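RNA methyltransferase, TrmH family (Porphyromonas gingivalis, PDB 2I6D) probably binds RNA and methylates it as a TrmH-family, class IV-like SAM-binding methyltransferase with a knotted fold. Local coordinates at residues Gly118-Thr123 with Asn241-Thr246. Residues are numbered along the deposited sequence; the frame is centred on the assembly and turned at random.
Sequences GTILRT and NVAIAT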
loop_
_atom_site.group_PDB
_atom_site.type_symbol
_atom_site.label_atom_id
_atom_site.label_comp_id
_atom_site.label_asym_id
_atom_site.label_seq_id
_atom_site.Cartn_x
_atom_site.Cartn_y
_atom_site.Cartn_z
ATOM N N GLY A 118 -3.607 -3.475 3.466
ATOM C CA GLY A 118 -4.274 -3.794 2.203
ATOM C C GLY A 118 -5.631 -3.127 2.085
ATOM O O GLY A 118 -5.988 -2.595 1.023
ATOM N N THR A 119 -6.423 -3.228 3.147
ATOM C CA THR A 119 -7.739 -2.599 3.151
ATOM C C THR A 119 -7.609 -1.087 2.952
ATOM O O THR A 119 -8.406 -0.484 2.221
ATOM C CB THR A 119 -8.512 -2.934 4.432
ATOM O OG1 THR A 119 -8.650 -4.363 4.518
ATOM C CG2 THR A 119 -9.902 -2.292 4.424
ATOM N N ILE A 120 -6.655 -0.479 3.647
ATOM C CA ILE A 120 -6.404 0.964 3.535
ATOM C C ILE A 120 -6.007 1.331 2.111
ATOM O O ILE A 120 -6.506 2.325 1.579
ATOM C CB ILE A 120 -5.378 1.469 4.577
ATOM C CG1 ILE A 120 -6.073 1.522 5.936
ATOM C CG2 ILE A 120 -4.845 2.879 4.204
ATOM C CD1 ILE A 120 -5.071 1.477 7.137
ATOM N N LEU A 121 -5.109 0.547 1.507
ATOM C CA LEU A 121 -4.752 0.787 0.104
ATOM C C LEU A 121 -5.975 0.766 -0.822
ATOM O O LEU A 121 -6.066 1.568 -1.748
ATOM C CB LEU A 121 -3.695 -0.213 -0.395
ATOM C CG LEU A 121 -2.287 -0.065 0.200
ATOM C CD1 LEU A 121 -1.399 -1.208 -0.333
ATOM C CD2 LEU A 121 -1.688 1.312 -0.165
ATOM N N ARG A 122 -6.869 -0.212 -0.630
ATOM C CA ARG A 122 -8.084 -0.298 -1.450
ATOM C C ARG A 122 -8.999 0.901 -1.228
ATOM O O ARG A 122 -9.604 1.425 -2.185
ATOM C CB ARG A 122 -8.841 -1.599 -1.181
ATOM C CG ARG A 122 -8.026 -2.826 -1.563
ATOM C CD ARG A 122 -8.746 -4.142 -1.273
ATOM N NE ARG A 122 -10.133 -4.050 -1.691
ATOM C CZ ARG A 122 -11.043 -5.010 -1.559
ATOM N NH1 ARG A 122 -10.725 -6.191 -1.030
ATOM N NH2 ARG A 122 -12.281 -4.781 -1.966
ATOM N N THR A 123 -9.119 1.332 0.023
ATOM C CA THR A 123 -9.897 2.532 0.346
ATOM C C THR A 123 -9.297 3.783 -0.300
ATOM O O THR A 123 -10.014 4.573 -0.898
ATOM C CB THR A 123 -9.975 2.740 1.874
ATOM O OG1 THR A 123 -10.870 1.767 2.418
ATOM C CG2 THR A 123 -10.488 4.170 2.222
ATOM N N ASN A 241 -11.306 0.104 14.427
ATOM C CA ASN A 241 -10.240 -0.478 13.620
ATOM C C ASN A 241 -9.646 0.629 12.712
ATOM O O ASN A 241 -10.376 1.495 12.237
ATOM C CB ASN A 241 -10.831 -1.640 12.810
ATOM C CG ASN A 241 -9.873 -2.156 11.745
ATOM O OD1 ASN A 241 -9.804 -1.606 10.659
ATOM N ND2 ASN A 241 -9.110 -3.199 12.073
ATOM N N VAL A 242 -8.327 0.623 12.498
ATOM C CA VAL A 242 -7.698 1.713 11.736
ATOM C C VAL A 242 -8.201 1.815 10.284
ATOM O O VAL A 242 -8.313 2.905 9.750
ATOM C CB VAL A 242 -6.128 1.625 11.779
ATOM C CG1 VAL A 242 -5.644 0.310 11.186
ATOM C CG2 VAL A 242 -5.504 2.827 11.050
ATOM N N ALA A 243 -8.480 0.685 9.640
ATOM C CA ALA A 243 -8.950 0.738 8.253
ATOM C C ALA A 243 -10.384 1.303 8.219
ATOM O O ALA A 243 -10.774 1.998 7.280
ATOM C CB ALA A 243 -8.893 -0.670 7.624
ATOM N N ILE A 244 -11.191 0.937 9.214
ATOM C CA ILE A 244 -12.548 1.480 9.338
ATOM C C ILE A 244 -12.484 3.000 9.508
ATOM O O ILE A 244 -13.194 3.751 8.810
ATOM C CB ILE A 244 -13.320 0.806 10.516
ATOM C CG1 ILE A 244 -13.574 -0.682 10.215
ATOM C CG2 ILE A 244 -14.618 1.572 10.882
ATOM C CD1 ILE A 244 -14.601 -0.927 9.040
ATOM N N ALA A 245 -11.628 3.465 10.422
ATOM C CA ALA A 245 -11.478 4.883 10.662
ATOM C C ALA A 245 -11.000 5.576 9.383
ATOM O O ALA A 245 -11.495 6.646 9.027
ATOM C CB ALA A 245 -10.475 5.140 11.827
ATOM N N THR A 246 -10.068 4.942 8.674
ATOM C CA THR A 246 -9.561 5.524 7.424
ATOM C C THR A 246 -10.679 5.727 6.387
ATOM O O THR A 246 -10.739 6.756 5.718
ATOM C CB THR A 246 -8.449 4.615 6.835
ATOM O OG1 THR A 246 -7.380 4.511 7.775
ATOM C CG2 THR A 246 -7.913 5.163 5.507
HETATM O O HOH W 1 -9.550 1.560 4.863
#
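Ile120 and Ala243 mark where the two segments come nearest, their CA atoms 5.4 Å apart. The segments 118-123 and 242-246 run almost parallel, 10° between their directions, with axes 9.1 Å apart. The methyl of Ala243 points at segment 118-123 and meets Thr119, whose CG2 lies 3.7 Å from Ala243 CB. Thr119 has CG2 anti to its backbone N, which presents the methyl to the alanine while OG1 is hydrogen-bonded to the carbonyl of Gly115.

Ile120 reaches across with its longer branch: CG1 rests 3.8 Å from Ala243 CA, and CD1 ends beside Val242 CG2. The side chain of Thr246 crosses that of Ile120 at about a right angle, Ile120 CG2 facing Thr246 CG2 at 4.0 Å. Thr246 OG1, anti to its own carbonyl carbon (chi1 -60°), donates to Val242 O at 2.7 Å, which gives the buried hydroxyl its partner. Thr246 N grips the same oxygen from the opposite face of its plane. On the flank away from the Ile120 branch, a water bridges the helices, hydrogen-bonded to Thr123 OG1 and donating to Ala243 O.

Asn241 N-caps helix 242-255 through OD1, which accepts from Ile244 N and weakly from Ala243 N; its ND2 bonds to Asn116 OD1, tying the cap to helix 114-127. An acetic acid, probably from the crystallisation liquor, lies about 4 Å from the Val242 side chain. The C-terminal helix beside 114-127 is consistent with a knotted SPOUT-type fold. Beneath the pair lies its parallel sheet: Ile120 packs on Leu106 and Leu108 of strand 104-109, Val242 on Leu205 of strand 201-206, and Thr246 touches both strands.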